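Local coordinates for UPF0062 protein MJ1593 (PDB 2YX5) that has no assigned function but is a small alpha+beta protein of the PurS-like family, assembling through a beta sheet shared between subunits, at residues A4-K9 with I43-E48; K54-V59 with Y75-E80; V14-G19 with E36-K41. All blocks are in the same frame, centred on the assembly; numbering follows the deposited sequence.

Contact 1 (A4-K9 with I43-E48); sequences ATVIIK and IDIIME
Ala4 O accepts from Ile45 N at 2.7 Å, and Asp44 CA also approaches this oxygen, at 3.4 Å, through a CA-H...O contact. Ala4 N returns a bond to Ile45 O, closing one antiparallel hydrogen-bonded pair; Val6 and Ile43 form the next, with Val6 N 2.7 Å from Ile43 O and Ile43 N bonded to Val6 O. Between them the non-hydrogen-bonded pair Thr5 and Asp44 has its side chains side by side and pointing the same way, Thr5 OG1 lying 3.6 Å from Asp44 OD1. The face carrying Ala4, Val6, Ile43 and Ile45 is apolar, with Ile8 next along it. Val6 CG2, held beside its own backbone N, meets Ile45 CD1 at 3.9 Å on a diagonal of the ladder. Farther along, Ile8 CD1 touches Ile43 CD1 at 3.8 Å. At the other end Ala4 CB faces Met47 SD at 4.2 Å. Helix 52-67 covers this Ala4-Met47 end through Val59, which packs on both residues, whereas Ile8 touches Tyr75 and Ala68. Strand 2-10 is the middle strand of the chain's three-stranded antiparallel sheet, flanked by strand 73-81 on its other edge, and residues 43-47 pair in turn with a strand of the second subunit, so the sheet continues into it.

Contact 2 (K54-V59 with Y75-E80); sequences KVKEEV and YEIKVE
Val79 packs its two methyl groups against successive residues of the helix: CG1 meets Val55 CB at 3.7 Å, and CG2 comes within 3.7 Å of Lys56 N and rests near Lys56 CA and CB. With Val79 CG1 anti to the backbone N (chi1 177°) and CG2 anti to the carbonyl carbon, the two branches diverge, CG1 to Val55 and CG2 to Lys56. One turn on, Val59 and Ile77 overlap flank to flank, their side chains running opposite ways and both turned into the interface; their CG2 atoms are modelled too close to be trusted. This is one helix laid on one face of an antiparallel sheet, helix 52-67 running back along strand 73-81 with 143° between the directions of the two segments and 8.4 Å between their axes at closest approach. Toward the solvent side the packing gives way to Lys56. Its chain runs out fully extended as far as CE and then bends, chi4 91° bringing NZ to Ile77 O at 3.2 Å, a weak hydrogen bond to a strand carbonyl. On the buried side Val55 also packs on Tyr2 of strand 2-10 and Met47 of strand 34-47. Ile77, partly exposed, touches Glu60 and Cys63 farther along the helix.

Contact 3 (V14-G19 with E36-K41); sequences VLNPEG and EVQTYK
The N-cap of helix 17-28 is joined here to strand 34-47: Asn16 spends both N-H groups of ND2 on the strand, one on Thr39 OG1 at 2.8 Å and one on Gln38 OE1 at 3.1 Å. Both acceptors lie close to the Asn16 amide plane, which two bonds therefore hold against rotation. The bond to Gln38 is nearly straight at the hydrogen (163°), although the two amide planes stand 77° apart. Gln38 OE1 also accepts Thr39 N, which sits above its carbonyl plane, so the bent glutamine folds back over its own strand. Asn16 OD1 caps the helix, taking Glu18 N at 3.2 Å from above the plane of its carbonyl. Thr39 OG1, set between the backbone N and the carbonyl carbon by chi1 56°, is shared: it accepts from Asn16 and gives a weak bond to Glu18 OE1, 3.0 Å away. At Gly19 a CB would point at the strand and fall against Val37 O; lacking one, Gly19 brings its CA 4.6 Å from Gln38 CA and its O 3.6 Å from Val37 CB. Ile22 packs on Val37 and Thr39, and residues 36-41 form an antiparallel ladder with the second subunit.

How the contacts relate
From the N terminus, strand 2-10 supplies the first half of contact 1 and leads to helix 17-28, whose start enters contact 3. That contact closes first, when strand 34-47 reaches residues 36-41; the same strand then completes contact 1 at 43-48, so the loop of contact 3 lies wholly within that of contact 1. Contact 2 follows in series, joining helix 52-67 to the last strand, 73-81. Contacts 1 and 2 adjoin, their centres 7 Å apart: Thr5 N probably hydrogen-bonds to Lys78 O, and Glu76 N to Ile7 O. Contact 3 lies on the opposite side of the chain's centre, linked to contact 1 by a probable hydrogen bond from Ile8 N to Lys41 O.

Contact 1 (A4-K9 with I43-E48)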
loop_
_atom_site.group_PDB
_atom_site.type_symbol
_atom_site.label_atom_id
_atom_site.label_comp_id
_atom_site.label_asym_id
_atom_site.label_seq_id
_atom_site.Cartn_x
_atom_site.Cartn_y
_atom_site.Cartn_z
ATOM N N ALA A 4 -7.650 7.453 18.169
ATOM C CA ALA A 4 -8.681 7.452 17.154
ATOM C C ALA A 4 -8.311 6.376 16.150
ATOM O O ALA A 4 -7.159 6.263 15.727
ATOM C CB ALA A 4 -8.767 8.805 16.468
ATOM N N THR A 5 -9.280 5.562 15.783
ATOM C CA THR A 5 -9.015 4.526 14.817
ATOM C C THR A 5 -9.727 4.868 13.508
ATOM O O THR A 5 -10.950 5.023 13.486
ATOM C CB THR A 5 -9.482 3.166 15.362
ATOM O OG1 THR A 5 -8.756 2.879 16.562
ATOM C CG2 THR A 5 -9.230 2.053 14.341
ATOM N N VAL A 6 -8.962 5.017 12.425
ATOM C CA VAL A 6 -9.568 5.320 11.135
ATOM C C VAL A 6 -9.450 4.117 10.188
ATOM O O VAL A 6 -8.348 3.659 9.903
ATOM C CB VAL A 6 -8.904 6.540 10.469
ATOM C CG1 VAL A 6 -9.661 6.943 9.201
ATOM C CG2 VAL A 6 -8.865 7.686 11.434
ATOM N N ILE A 7 -10.587 3.590 9.742
ATOM C CA ILE A 7 -10.590 2.489 8.790
ATOM C C ILE A 7 -10.954 3.116 7.464
ATOM O O ILE A 7 -11.943 3.836 7.376
ATOM C CB ILE A 7 -11.654 1.426 9.067
ATOM C CG1 ILE A 7 -11.289 0.591 10.282
ATOM C CG2 ILE A 7 -11.786 0.538 7.874
ATOM C CD1 ILE A 7 -11.480 1.318 11.578
ATOM N N ILE A 8 -10.139 2.862 6.445
ATOM C CA ILE A 8 -10.382 3.396 5.118
ATOM C C ILE A 8 -10.481 2.260 4.106
ATOM O O ILE A 8 -9.622 1.387 4.053
ATOM C CB ILE A 8 -9.267 4.319 4.677
ATOM C CG1 ILE A 8 -9.145 5.481 5.659
ATOM C CG2 ILE A 8 -9.553 4.815 3.269
ATOM C CD1 ILE A 8 -8.095 6.519 5.267
ATOM N N LYS A 9 -11.541 2.280 3.311
ATOM C CA LYS A 9 -11.763 1.257 2.301
ATOM C C LYS A 9 -12.192 1.924 0.993
ATOM O O LYS A 9 -12.386 3.143 0.930
ATOM C CB LYS A 9 -12.865 0.291 2.776
ATOM C CG LYS A 9 -14.065 1.039 3.348
ATOM C CD LYS A 9 -15.202 0.128 3.776
ATOM C CE LYS A 9 -16.384 0.927 4.370
ATOM N NZ LYS A 9 -16.074 1.608 5.671
ATOM N N ILE A 43 -5.618 3.163 10.308
ATOM C CA ILE A 43 -4.792 4.276 10.766
ATOM C C ILE A 43 -5.126 4.655 12.224
ATOM O O ILE A 43 -6.229 5.162 12.510
ATOM C CB ILE A 43 -4.999 5.523 9.878
ATOM C CG1 ILE A 43 -4.601 5.212 8.435
ATOM C CG2 ILE A 43 -4.188 6.682 10.414
ATOM C CD1 ILE A 43 -5.016 6.278 7.417
ATOM N N ASP A 44 -4.172 4.399 13.124
ATOM C CA ASP A 44 -4.321 4.729 14.530
ATOM C C ASP A 44 -3.742 6.089 14.857
ATOM O O ASP A 44 -2.535 6.303 14.780
ATOM C CB ASP A 44 -3.657 3.686 15.404
ATOM C CG ASP A 44 -4.526 2.460 15.589
ATOM O OD1 ASP A 44 -5.611 2.409 14.962
ATOM O OD2 ASP A 44 -4.126 1.552 16.352
ATOM N N ILE A 45 -4.597 7.029 15.222
ATOM C CA ILE A 45 -4.091 8.344 15.538
ATOM C C ILE A 45 -4.145 8.593 17.037
ATOM O O ILE A 45 -5.220 8.582 17.636
ATOM C CB ILE A 45 -4.895 9.402 14.813
ATOM C CG1 ILE A 45 -4.862 9.114 13.298
ATOM C CG2 ILE A 45 -4.344 10.788 15.172
ATOM C CD1 ILE A 45 -5.833 9.942 12.463
ATOM N N ILE A 46 -2.976 8.778 17.644
ATOM C CA ILE A 46 -2.891 9.077 19.070
ATOM C C ILE A 46 -2.802 10.598 19.220
ATOM O O ILE A 46 -1.845 11.246 18.756
ATOM C CB ILE A 46 -1.694 8.380 19.710
ATOM C CG1 ILE A 46 -1.912 6.863 19.616
ATOM C CG2 ILE A 46 -1.527 8.840 21.161
ATOM C CD1 ILE A 46 -0.741 6.050 20.064
ATOM N N MET A 47 -3.815 11.158 19.885
ATOM C CA MET A 47 -3.913 12.612 20.011
ATOM C C MET A 47 -4.495 13.162 21.324
ATOM O O MET A 47 -5.128 12.437 22.114
ATOM C CB MET A 47 -4.773 13.102 18.842
ATOM C CG MET A 47 -6.056 12.239 18.717
ATOM S SD MET A 47 -7.183 12.606 17.334
ATOM C CE MET A 47 -7.098 14.438 17.301
ATOM N N GLU A 48 -4.296 14.468 21.517
ATOM C CA GLU A 48 -4.800 15.190 22.682
ATOM C C GLU A 48 -6.056 15.974 22.304
ATOM O O GLU A 48 -7.151 15.713 22.829
ATOM C CB GLU A 48 -3.721 16.136 23.217
ATOM C CG GLU A 48 -2.462 15.389 23.677
ATOM C CD GLU A 48 -1.476 16.254 24.447
ATOM O OE1 GLU A 48 -1.061 17.329 23.929
ATOM O OE2 GLU A 48 -1.109 15.847 25.580
#

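Contact 2 (K54-V59 with Y75-E80)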
loop_
_atom_site.group_PDB
_atom_site.type_symbol
_atom_site.label_atom_id
_atom_site.label_comp_id
_atom_site.label_asym_id
_atom_site.label_seq_id
_atom_site.Cartn_x
_atom_site.Cartn_y
_atom_site.Cartn_z
ATOM N N LYS A 54 -15.546 15.303 20.399
ATOM C CA LYS A 54 -14.824 16.402 19.788
ATOM C C LYS A 54 -13.613 15.912 19.019
ATOM O O LYS A 54 -13.189 16.547 18.056
ATOM C CB LYS A 54 -14.411 17.442 20.839
ATOM C CG LYS A 54 -15.426 18.574 21.015
ATOM C CD LYS A 54 -14.719 19.907 21.209
ATOM C CE LYS A 54 -15.623 21.095 20.896
ATOM N NZ LYS A 54 -14.872 22.386 20.967
ATOM N N VAL A 55 -13.068 14.778 19.447
ATOM C CA VAL A 55 -11.905 14.187 18.789
ATOM C C VAL A 55 -12.365 13.662 17.432
ATOM O O VAL A 55 -11.744 13.941 16.396
ATOM C CB VAL A 55 -11.323 13.011 19.608
ATOM C CG1 VAL A 55 -10.054 12.507 18.957
ATOM C CG2 VAL A 55 -11.034 13.450 21.025
ATOM N N LYS A 56 -13.465 12.907 17.464
ATOM C CA LYS A 56 -14.070 12.332 16.271
ATOM C C LYS A 56 -14.313 13.447 15.250
ATOM O O LYS A 56 -14.124 13.260 14.046
ATOM C CB LYS A 56 -15.390 11.628 16.629
ATOM C CG LYS A 56 -16.118 10.943 15.454
ATOM C CD LYS A 56 -17.411 10.262 15.937
ATOM C CE LYS A 56 -18.280 9.709 14.797
ATOM N NZ LYS A 56 -17.985 8.296 14.431
ATOM N N GLU A 57 -14.715 14.613 15.732
ATOM C CA GLU A 57 -14.950 15.726 14.831
ATOM C C GLU A 57 -13.636 16.132 14.191
ATOM O O GLU A 57 -13.560 16.389 13.003
ATOM C CB GLU A 57 -15.537 16.923 15.588
ATOM C CG GLU A 57 -16.984 16.746 16.001
ATOM C CD GLU A 57 -17.559 17.990 16.649
ATOM O OE1 GLU A 57 -17.104 18.370 17.749
ATOM O OE2 GLU A 57 -18.470 18.593 16.049
ATOM N N GLU A 58 -12.592 16.175 14.992
ATOM C CA GLU A 58 -11.315 16.591 14.473
ATOM C C GLU A 58 -10.733 15.634 13.420
ATOM O O GLU A 58 -10.281 16.075 12.361
ATOM C CB GLU A 58 -10.335 16.790 15.627
ATOM C CG GLU A 58 -9.229 17.793 15.315
ATOM C CD GLU A 58 -8.177 17.867 16.404
ATOM O OE1 GLU A 58 -8.545 17.922 17.604
ATOM O OE2 GLU A 58 -6.974 17.882 16.057
ATOM N N VAL A 59 -10.750 14.336 13.706
ATOM C CA VAL A 59 -10.204 13.365 12.771
ATOM C C VAL A 59 -11.092 13.371 11.539
ATOM O O VAL A 59 -10.638 13.133 10.420
ATOM C CB VAL A 59 -10.103 11.935 13.413
ATOM C CG1 VAL A 59 -9.193 11.985 14.627
ATOM C CG2 VAL A 59 -11.462 11.432 13.835
ATOM N N TYR A 75 -14.853 5.694 4.764
ATOM C CA TYR A 75 -14.047 5.591 5.976
ATOM C C TYR A 75 -14.916 5.644 7.214
ATOM O O TYR A 75 -16.050 6.089 7.151
ATOM C CB TYR A 75 -12.982 6.707 6.006
ATOM C CG TYR A 75 -13.546 8.095 6.129
ATOM C CD1 TYR A 75 -13.952 8.600 7.367
ATOM C CD2 TYR A 75 -13.710 8.900 5.009
ATOM C CE1 TYR A 75 -14.509 9.877 7.487
ATOM C CE2 TYR A 75 -14.269 10.188 5.112
ATOM C CZ TYR A 75 -14.664 10.672 6.350
ATOM O OH TYR A 75 -15.187 11.951 6.455
ATOM N N GLU A 76 -14.395 5.148 8.328
ATOM C CA GLU A 76 -15.117 5.189 9.584
ATOM C C GLU A 76 -14.149 5.467 10.721
ATOM O O GLU A 76 -12.996 5.051 10.671
ATOM C CB GLU A 76 -15.904 3.902 9.819
ATOM C CG GLU A 76 -15.170 2.610 9.581
ATOM C CD GLU A 76 -16.051 1.395 9.885
ATOM O OE1 GLU A 76 -16.455 1.240 11.067
ATOM O OE2 GLU A 76 -16.337 0.605 8.947
ATOM N N ILE A 77 -14.635 6.180 11.743
ATOM C CA ILE A 77 -13.822 6.589 12.888
ATOM C C ILE A 77 -14.295 6.161 14.280
ATOM O O ILE A 77 -15.425 6.432 14.686
ATOM C CB ILE A 77 -13.678 8.135 12.896
ATOM C CG1 ILE A 77 -13.177 8.613 11.525
ATOM C CG2 ILE A 77 -12.741 8.573 14.015
ATOM C CD1 ILE A 77 -13.542 10.049 11.211
ATOM N N LYS A 78 -13.406 5.512 15.015
ATOM C CA LYS A 78 -13.679 5.072 16.376
ATOM C C LYS A 78 -12.705 5.834 17.277
ATOM O O LYS A 78 -11.514 5.905 16.987
ATOM C CB LYS A 78 -13.442 3.566 16.504
ATOM C CG LYS A 78 -14.301 2.741 15.553
ATOM C CD LYS A 78 -13.668 1.388 15.200
ATOM C CE LYS A 78 -14.452 0.690 14.082
ATOM N NZ LYS A 78 -13.806 -0.569 13.621
ATOM N N VAL A 79 -13.214 6.417 18.355
ATOM C CA VAL A 79 -12.368 7.170 19.279
ATOM C C VAL A 79 -12.477 6.576 20.680
ATOM O O VAL A 79 -13.571 6.454 21.230
ATOM C CB VAL A 79 -12.777 8.679 19.320
ATOM C CG1 VAL A 79 -11.941 9.431 20.334
ATOM C CG2 VAL A 79 -12.611 9.296 17.955
ATOM N N GLU A 80 -11.343 6.182 21.241
ATOM C CA GLU A 80 -11.318 5.628 22.580
ATOM C C GLU A 80 -10.408 6.471 23.437
ATOM O O GLU A 80 -9.319 6.845 22.997
ATOM C CB GLU A 80 -10.780 4.207 22.567
ATOM C CG GLU A 80 -11.672 3.191 21.902
ATOM C CD GLU A 80 -11.070 1.804 21.972
ATOM O OE1 GLU A 80 -9.917 1.645 21.509
ATOM O OE2 GLU A 80 -11.744 0.882 22.493
#

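Contact 3 (V14-G19 with E36-K41)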
loop_
_atom_site.group_PDB
_atom_site.type_symbol
_atom_site.label_atom_id
_atom_site.label_comp_id
_atom_site.label_asym_id
_atom_site.label_seq_id
_atom_site.Cartn_x
_atom_site.Cartn_y
_atom_site.Cartn_z
ATOM N N VAL A 14 -17.034 -0.842 -5.419
ATOM C CA VAL A 14 -15.857 -0.790 -6.272
ATOM C C VAL A 14 -15.046 -2.057 -6.050
ATOM O O VAL A 14 -14.749 -2.417 -4.909
ATOM C CB VAL A 14 -14.972 0.435 -5.972
ATOM C CG1 VAL A 14 -13.684 0.353 -6.784
ATOM C CG2 VAL A 14 -15.719 1.710 -6.328
ATOM N N LEU A 15 -14.717 -2.752 -7.138
ATOM C CA LEU A 15 -13.942 -3.966 -7.005
ATOM C C LEU A 15 -12.531 -3.589 -6.556
ATOM O O LEU A 15 -11.968 -2.569 -6.968
ATOM C CB LEU A 15 -13.932 -4.753 -8.319
ATOM C CG LEU A 15 -15.291 -5.386 -8.670
ATOM C CD1 LEU A 15 -15.199 -6.119 -9.984
ATOM C CD2 LEU A 15 -15.722 -6.360 -7.576
ATOM N N ASN A 16 -11.988 -4.418 -5.678
ATOM C CA ASN A 16 -10.665 -4.218 -5.125
ATOM C C ASN A 16 -9.693 -5.312 -5.562
ATOM O O ASN A 16 -9.747 -6.462 -5.098
ATOM C CB ASN A 16 -10.758 -4.143 -3.592
ATOM C CG ASN A 16 -9.397 -4.017 -2.911
ATOM O OD1 ASN A 16 -8.431 -3.497 -3.480
ATOM N ND2 ASN A 16 -9.330 -4.478 -1.669
ATOM N N PRO A 17 -8.784 -4.951 -6.469
ATOM C CA PRO A 17 -7.769 -5.860 -7.003
ATOM C C PRO A 17 -6.975 -6.568 -5.899
ATOM O O PRO A 17 -6.605 -7.735 -6.049
ATOM C CB PRO A 17 -6.885 -4.932 -7.842
ATOM C CG PRO A 17 -7.864 -3.886 -8.318
ATOM C CD PRO A 17 -8.680 -3.611 -7.075
ATOM N N GLU A 18 -6.709 -5.871 -4.794
ATOM C CA GLU A 18 -5.942 -6.499 -3.722
ATOM C C GLU A 18 -6.734 -7.669 -3.109
ATOM O O GLU A 18 -6.208 -8.761 -2.954
ATOM C CB GLU A 18 -5.573 -5.501 -2.620
ATOM C CG GLU A 18 -4.462 -6.042 -1.701
ATOM C CD GLU A 18 -4.247 -5.184 -0.463
ATOM O OE1 GLU A 18 -4.822 -4.067 -0.428
ATOM O OE2 GLU A 18 -3.507 -5.615 0.465
ATOM N N GLY A 19 -8.005 -7.432 -2.807
ATOM C CA GLY A 19 -8.807 -8.483 -2.219
ATOM C C GLY A 19 -8.906 -9.687 -3.138
ATOM O O GLY A 19 -8.678 -10.850 -2.724
ATOM N N GLU A 36 -13.899 -15.431 0.213
ATOM C CA GLU A 36 -13.854 -14.028 -0.142
ATOM C C GLU A 36 -12.875 -13.259 0.736
ATOM O O GLU A 36 -12.753 -13.542 1.925
ATOM C CB GLU A 36 -15.249 -13.452 0.003
ATOM C CG GLU A 36 -15.361 -11.985 -0.273
ATOM C CD GLU A 36 -16.798 -11.539 -0.213
ATOM O OE1 GLU A 36 -17.632 -12.175 -0.892
ATOM O OE2 GLU A 36 -17.098 -10.564 0.506
ATOM N N VAL A 37 -12.162 -12.301 0.143
ATOM C CA VAL A 37 -11.217 -11.491 0.910
ATOM C C VAL A 37 -11.431 -10.002 0.657
ATOM O O VAL A 37 -11.780 -9.603 -0.436
ATOM C CB VAL A 37 -9.762 -11.829 0.573
ATOM C CG1 VAL A 37 -8.843 -10.833 1.286
ATOM C CG2 VAL A 37 -9.446 -13.277 0.967
ATOM N N GLN A 38 -11.230 -9.187 1.678
ATOM C CA GLN A 38 -11.398 -7.753 1.536
ATOM C C GLN A 38 -10.252 -7.129 2.319
ATOM O O GLN A 38 -9.797 -7.721 3.291
ATOM C CB GLN A 38 -12.753 -7.300 2.106
ATOM C CG GLN A 38 -13.625 -6.498 1.112
ATOM C CD GLN A 38 -12.964 -5.188 0.596
ATOM O OE1 GLN A 38 -11.904 -5.214 -0.053
ATOM N NE2 GLN A 38 -13.605 -4.045 0.880
ATOM N N THR A 39 -9.771 -5.963 1.890
ATOM C CA THR A 39 -8.671 -5.299 2.576
ATOM C C THR A 39 -8.968 -3.846 2.915
ATOM O O THR A 39 -9.746 -3.183 2.243
ATOM C CB THR A 39 -7.364 -5.396 1.767
ATOM O OG1 THR A 39 -7.565 -4.870 0.459
ATOM C CG2 THR A 39 -6.924 -6.846 1.650
ATOM N N TYR A 40 -8.325 -3.366 3.973
ATOM C CA TYR A 40 -8.540 -2.018 4.486
ATOM C C TYR A 40 -7.248 -1.463 5.018
ATOM O O TYR A 40 -6.325 -2.195 5.363
ATOM C CB TYR A 40 -9.501 -2.050 5.677
ATOM C CG TYR A 40 -10.762 -2.812 5.448
ATOM C CD1 TYR A 40 -11.840 -2.210 4.805
ATOM C CD2 TYR A 40 -10.879 -4.147 5.843
ATOM C CE1 TYR A 40 -13.019 -2.911 4.552
ATOM C CE2 TYR A 40 -12.058 -4.869 5.597
ATOM C CZ TYR A 40 -13.130 -4.242 4.947
ATOM O OH TYR A 40 -14.311 -4.914 4.669
ATOM N N LYS A 41 -7.201 -0.153 5.123
ATOM C CA LYS A 41 -6.032 0.465 5.686
ATOM C C LYS A 41 -6.496 0.896 7.077
ATOM O O LYS A 41 -7.564 1.486 7.244
ATOM C CB LYS A 41 -5.585 1.678 4.857
ATOM C CG LYS A 41 -4.162 2.170 5.173
ATOM C CD LYS A 41 -3.157 1.047 4.882
ATOM C CE LYS A 41 -1.718 1.381 5.264
ATOM N NZ LYS A 41 -0.927 0.104 5.331
#